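Local coordinates for protein phosphoribosylformylglycinamidine synthase 2 (PDB 3VIU) that is a phosphoribosylformylglycinamidine synthase II built from two pairs of AIR synthase-related N- and C-terminal domains, with ADP and magnesium bound in the model, at residues S276-P288 with V334-R348. Residues are numbered along the deposited sequence; the frame is centred on the assembly and turned at random.
Sequences SGLGVELHLDLVP and VARTIPERVFRVLFR
V280 lays CG1 alongside the F343 ring, 3.5 Å from its CD2, and L282 follows two residues on, with CD2 near CZ of the same ring. Both belong to strand 279-283, which runs between two strands in the mixed sheet of the first AIR synthase-related C-terminal domain: antiparallel to 334-338 and parallel to 342-347. Backbone bonds hold both edges; on the parallel side L346 N donates to L282 O at 2.7 Å. L269 of helix 264-275 and L300 of helix 296-301 cover the apolar face that carries V280, L282, F343 and V345.

The other face mixes charged groups with I338 and L346. E281 reaches out with CG anti to its backbone N (chi1 -177°) and the chain extended, which puts its carboxylate between two arginines from the flanking strands. OE1 forms a salt bridge with R336 NH1 at 2.7 Å, at the guanidinium edge; OE2 takes R344 NH2 at 3.1 Å on its anti lone pair. R344 also has E354 on strand 350-356 as a partner through NE, so the charges run across four successive strands, from 334-338 to 350-356. Farther along this face, L346 CD1 lies 3.3 Å from H283 CE1. Where the strands end, the D285 carboxylate receives the backbone N-H of R348, with OD1 accepting through its syn lone pair at 3.0 Å.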
loop_
_atom_site.group_PDB
_atom_site.type_symbol
_atom_site.label_atom_id
_atom_site.label_comp_id
_atom_site.label_asym_id
_atom_site.label_seq_id
_atom_site.Cartn_x
_atom_site.Cartn_y
_atom_site.Cartn_z
ATOM N N SER A 276 -22.584 -1.486 15.040
ATOM C CA SER A 276 -23.002 -1.893 16.378
ATOM C C SER A 276 -24.479 -2.266 16.437
ATOM O O SER A 276 -24.983 -2.679 17.481
ATOM C CB SER A 276 -22.715 -0.769 17.379
ATOM O OG SER A 276 -21.337 -0.446 17.407
ATOM N N GLY A 277 -25.173 -2.101 15.317
ATOM C CA GLY A 277 -26.582 -2.440 15.264
ATOM C C GLY A 277 -27.493 -1.525 16.052
ATOM O O GLY A 277 -28.609 -1.902 16.398
ATOM N N LEU A 278 -27.020 -0.325 16.355
ATOM C CA LEU A 278 -27.824 0.642 17.096
ATOM C C LEU A 278 -27.564 2.031 16.531
ATOM O O LEU A 278 -26.922 2.168 15.488
ATOM C CB LEU A 278 -27.495 0.586 18.599
ATOM C CG LEU A 278 -26.018 0.507 18.983
ATOM C CD1 LEU A 278 -25.330 1.796 18.543
ATOM C CD2 LEU A 278 -25.866 0.276 20.493
ATOM N N GLY A 279 -28.061 3.057 17.213
ATOM C CA GLY A 279 -27.865 4.407 16.731
ATOM C C GLY A 279 -27.052 5.275 17.666
ATOM O O GLY A 279 -26.696 4.867 18.772
ATOM N N VAL A 280 -26.755 6.487 17.219
ATOM C CA VAL A 280 -25.982 7.413 18.026
ATOM C C VAL A 280 -26.573 8.822 18.019
ATOM O O VAL A 280 -26.976 9.338 16.977
ATOM C CB VAL A 280 -24.516 7.464 17.538
ATOM C CG1 VAL A 280 -24.494 7.611 16.039
ATOM C CG2 VAL A 280 -23.775 8.635 18.193
ATOM N N GLU A 281 -26.638 9.428 19.198
ATOM C CA GLU A 281 -27.152 10.780 19.344
ATOM C C GLU A 281 -25.928 11.676 19.520
ATOM O O GLU A 281 -25.154 11.499 20.468
ATOM C CB GLU A 281 -28.051 10.877 20.584
ATOM C CG GLU A 281 -28.708 12.245 20.804
ATOM C CD GLU A 281 -29.603 12.284 22.050
ATOM O OE1 GLU A 281 -29.107 12.605 23.159
ATOM O OE2 GLU A 281 -30.803 11.977 21.914
ATOM N N LEU A 282 -25.740 12.623 18.608
ATOM C CA LEU A 282 -24.600 13.531 18.682
ATOM C C LEU A 282 -25.023 14.915 19.170
ATOM O O LEU A 282 -25.959 15.515 18.647
ATOM C CB LEU A 282 -23.922 13.643 17.304
ATOM C CG LEU A 282 -22.791 14.666 17.107
ATOM C CD1 LEU A 282 -21.678 14.458 18.127
ATOM C CD2 LEU A 282 -22.241 14.530 15.692
ATOM N N HIS A 283 -24.336 15.404 20.191
ATOM C CA HIS A 283 -24.616 16.720 20.747
ATOM C C HIS A 283 -23.522 17.639 20.219
ATOM O O HIS A 283 -22.455 17.742 20.815
ATOM C CB HIS A 283 -24.561 16.662 22.273
ATOM C CG HIS A 283 -25.615 15.790 22.887
ATOM N ND1 HIS A 283 -26.870 16.257 23.216
ATOM C CD2 HIS A 283 -25.601 14.480 23.232
ATOM C CE1 HIS A 283 -27.582 15.273 23.736
ATOM N NE2 HIS A 283 -26.836 14.183 23.757
ATOM N N LEU A 284 -23.779 18.297 19.096
ATOM C CA LEU A 284 -22.775 19.170 18.507
ATOM C C LEU A 284 -22.283 20.268 19.426
ATOM O O LEU A 284 -21.154 20.733 19.277
ATOM C CB LEU A 284 -23.285 19.790 17.200
ATOM C CG LEU A 284 -23.300 18.828 16.006
ATOM C CD1 LEU A 284 -23.883 19.527 14.778
ATOM C CD2 LEU A 284 -21.879 18.324 15.735
ATOM N N ASP A 285 -23.110 20.679 20.381
ATOM C CA ASP A 285 -22.708 21.741 21.291
ATOM C C ASP A 285 -21.554 21.334 22.189
ATOM O O ASP A 285 -20.846 22.186 22.717
ATOM C CB ASP A 285 -23.886 22.194 22.163
ATOM C CG ASP A 285 -25.030 22.761 21.349
ATOM O OD1 ASP A 285 -24.762 23.540 20.408
ATOM O OD2 ASP A 285 -26.194 22.434 21.659
ATOM N N LEU A 286 -21.361 20.033 22.371
ATOM C CA LEU A 286 -20.274 19.556 23.219
ATOM C C LEU A 286 -18.975 19.364 22.445
ATOM O O LEU A 286 -17.909 19.184 23.043
ATOM C CB LEU A 286 -20.679 18.251 23.906
ATOM C CG LEU A 286 -21.232 18.373 25.330
ATOM C CD1 LEU A 286 -21.905 19.703 25.533
ATOM C CD2 LEU A 286 -22.192 17.231 25.592
ATOM N N VAL A 287 -19.069 19.414 21.116
ATOM C CA VAL A 287 -17.912 19.250 20.236
ATOM C C VAL A 287 -16.961 20.462 20.294
ATOM O O VAL A 287 -17.370 21.594 20.045
ATOM C CB VAL A 287 -18.379 19.027 18.754
ATOM C CG1 VAL A 287 -17.188 18.924 17.820
ATOM C CG2 VAL A 287 -19.210 17.765 18.659
ATOM N N PRO A 288 -15.677 20.228 20.630
ATOM C CA PRO A 288 -14.651 21.275 20.724
ATOM C C PRO A 288 -14.498 21.981 19.382
ATOM O O PRO A 288 -14.267 21.338 18.365
ATOM C CB PRO A 288 -13.390 20.493 21.087
ATOM C CG PRO A 288 -13.921 19.318 21.820
ATOM C CD PRO A 288 -15.105 18.919 20.979
ATOM N N VAL A 334 -19.137 13.430 23.825
ATOM C CA VAL A 334 -19.762 14.223 22.773
ATOM C C VAL A 334 -21.066 13.612 22.231
ATOM O O VAL A 334 -21.872 14.304 21.594
ATOM C CB VAL A 334 -18.725 14.429 21.619
ATOM C CG1 VAL A 334 -19.184 13.747 20.347
ATOM C CG2 VAL A 334 -18.465 15.897 21.409
ATOM N N ALA A 335 -21.271 12.322 22.494
ATOM C CA ALA A 335 -22.469 11.617 22.029
ATOM C C ALA A 335 -22.750 10.378 22.876
ATOM O O ALA A 335 -21.990 10.049 23.780
ATOM C CB ALA A 335 -22.312 11.219 20.551
ATOM N N ARG A 336 -23.850 9.697 22.580
ATOM C CA ARG A 336 -24.227 8.497 23.318
ATOM C C ARG A 336 -24.967 7.543 22.393
ATOM O O ARG A 336 -25.528 7.964 21.383
ATOM C CB ARG A 336 -25.135 8.860 24.497
ATOM C CG ARG A 336 -26.414 9.576 24.074
ATOM C CD ARG A 336 -27.301 9.897 25.266
ATOM N NE ARG A 336 -28.411 8.960 25.385
ATOM C CZ ARG A 336 -29.593 9.124 24.804
ATOM N NH1 ARG A 336 -29.832 10.196 24.062
ATOM N NH2 ARG A 336 -30.533 8.205 24.961
ATOM N N THR A 337 -24.969 6.261 22.737
ATOM C CA THR A 337 -25.666 5.279 21.921
ATOM C C THR A 337 -27.126 5.196 22.342
ATOM O O THR A 337 -27.454 5.366 23.516
ATOM C CB THR A 337 -25.034 3.869 22.044
ATOM O OG1 THR A 337 -24.961 3.488 23.427
ATOM C CG2 THR A 337 -23.643 3.854 21.430
ATOM N N ILE A 338 -27.994 4.949 21.367
ATOM C CA ILE A 338 -29.425 4.816 21.601
ATOM C C ILE A 338 -29.880 3.557 20.865
ATOM O O ILE A 338 -29.213 3.104 19.941
ATOM C CB ILE A 338 -30.208 6.048 21.066
ATOM C CG1 ILE A 338 -29.921 6.254 19.583
ATOM C CG2 ILE A 338 -29.819 7.301 21.843
ATOM C CD1 ILE A 338 -30.682 7.423 18.984
ATOM N N PRO A 339 -31.015 2.969 21.272
ATOM C CA PRO A 339 -31.526 1.755 20.622
ATOM C C PRO A 339 -32.096 1.969 19.217
ATOM O O PRO A 339 -32.071 1.063 18.384
ATOM C CB PRO A 339 -32.571 1.251 21.614
ATOM C CG PRO A 339 -33.102 2.522 22.204
ATOM C CD PRO A 339 -31.835 3.323 22.444
ATOM N N GLU A 340 -32.613 3.161 18.950
ATOM C CA GLU A 340 -33.163 3.463 17.634
ATOM C C GLU A 340 -32.009 3.571 16.640
ATOM O O GLU A 340 -31.126 4.411 16.797
ATOM C CB GLU A 340 -33.935 4.784 17.660
ATOM C CG GLU A 340 -34.854 4.943 18.851
ATOM C CD GLU A 340 -34.125 5.434 20.077
ATOM O OE1 GLU A 340 -33.146 4.790 20.490
ATOM O OE2 GLU A 340 -34.531 6.473 20.632
ATOM N N ARG A 341 -32.020 2.721 15.620
ATOM C CA ARG A 341 -30.959 2.725 14.623
ATOM C C ARG A 341 -31.019 3.985 13.769
ATOM O O ARG A 341 -31.460 3.963 12.618
ATOM C CB ARG A 341 -31.062 1.473 13.754
ATOM C CG ARG A 341 -31.031 0.206 14.578
ATOM C CD ARG A 341 -30.740 -1.014 13.747
ATOM N NE ARG A 341 -30.747 -2.211 14.581
ATOM C CZ ARG A 341 -30.442 -3.429 14.145
ATOM N NH1 ARG A 341 -30.102 -3.614 12.873
ATOM N NH2 ARG A 341 -30.474 -4.463 14.983
ATOM N N VAL A 342 -30.556 5.086 14.349
ATOM C CA VAL A 342 -30.575 6.375 13.674
ATOM C C VAL A 342 -29.379 7.232 14.071
ATOM O O VAL A 342 -28.743 7.006 15.109
ATOM C CB VAL A 342 -31.870 7.157 14.038
ATOM C CG1 VAL A 342 -31.769 8.594 13.580
ATOM C CG2 VAL A 342 -33.074 6.497 13.405
ATOM N N PHE A 343 -29.061 8.199 13.220
ATOM C CA PHE A 343 -27.990 9.138 13.506
ATOM C C PHE A 343 -28.749 10.430 13.796
ATOM O O PHE A 343 -29.209 11.110 12.879
ATOM C CB PHE A 343 -27.067 9.331 12.296
ATOM C CG PHE A 343 -25.912 10.261 12.562
ATOM C CD1 PHE A 343 -25.503 11.177 11.599
ATOM C CD2 PHE A 343 -25.244 10.230 13.783
ATOM C CE1 PHE A 343 -24.450 12.052 11.846
ATOM C CE2 PHE A 343 -24.189 11.098 14.046
ATOM C CZ PHE A 343 -23.791 12.013 13.075
ATOM N N ARG A 344 -28.906 10.741 15.079
ATOM C CA ARG A 344 -29.628 11.938 15.494
ATOM C C ARG A 344 -28.636 13.021 15.881
ATOM O O ARG A 344 -27.796 12.825 16.758
ATOM C CB ARG A 344 -30.537 11.618 16.684
ATOM C CG ARG A 344 -31.422 12.775 17.128
ATOM C CD ARG A 344 -32.199 12.391 18.374
ATOM N NE ARG A 344 -33.069 11.252 18.117
ATOM C CZ ARG A 344 -33.364 10.322 19.018
ATOM N NH1 ARG A 344 -34.168 9.321 18.696
ATOM N NH2 ARG A 344 -32.842 10.379 20.236
ATOM N N VAL A 345 -28.745 14.168 15.226
ATOM C CA VAL A 345 -27.841 15.267 15.503
ATOM C C VAL A 345 -28.527 16.435 16.215
ATOM O O VAL A 345 -29.500 17.008 15.711
ATOM C CB VAL A 345 -27.184 15.760 14.201
ATOM C CG1 VAL A 345 -26.135 16.814 14.512
ATOM C CG2 VAL A 345 -26.551 14.579 13.469
ATOM N N LEU A 346 -28.016 16.764 17.397
ATOM C CA LEU A 346 -28.547 17.862 18.194
ATOM C C LEU A 346 -27.613 19.061 18.147
ATOM O O LEU A 346 -26.389 18.917 18.175
ATOM C CB LEU A 346 -28.737 17.435 19.653
ATOM C CG LEU A 346 -29.766 16.339 19.946
ATOM C CD1 LEU A 346 -29.859 16.121 21.451
ATOM C CD2 LEU A 346 -31.124 16.738 19.386
ATOM N N PHE A 347 -28.202 20.247 18.064
ATOM C CA PHE A 347 -27.436 21.478 18.032
ATOM C C PHE A 347 -28.283 22.568 18.661
ATOM O O PHE A 347 -29.449 22.741 18.306
ATOM C CB PHE A 347 -27.072 21.862 16.596
ATOM C CG PHE A 347 -26.304 23.153 16.489
ATOM C CD1 PHE A 347 -26.864 24.261 15.866
ATOM C CD2 PHE A 347 -25.012 23.254 16.995
ATOM C CE1 PHE A 347 -26.144 25.458 15.746
ATOM C CE2 PHE A 347 -24.284 24.442 16.881
ATOM C CZ PHE A 347 -24.851 25.544 16.254
ATOM N N ARG A 348 -27.691 23.285 19.610
ATOM C CA ARG A 348 -28.372 24.360 20.311
ATOM C C ARG A 348 -29.821 24.003 20.636
ATOM O O ARG A 348 -30.746 24.726 20.277
ATOM C CB ARG A 348 -28.302 25.645 19.479
ATOM C CG ARG A 348 -26.871 26.151 19.254
ATOM C CD ARG A 348 -26.810 27.383 18.345
ATOM N NE ARG A 348 -27.481 28.556 18.908
ATOM C CZ ARG A 348 -26.942 29.372 19.811
ATOM N NH1 ARG A 348 -27.631 30.413 20.260
ATOM N NH2 ARG A 348 -25.708 29.154 20.262
HETATM O O HOH W 1 -30.753 -1.436 18.637
HETATM O O HOH W 2 -25.775 19.474 21.479
#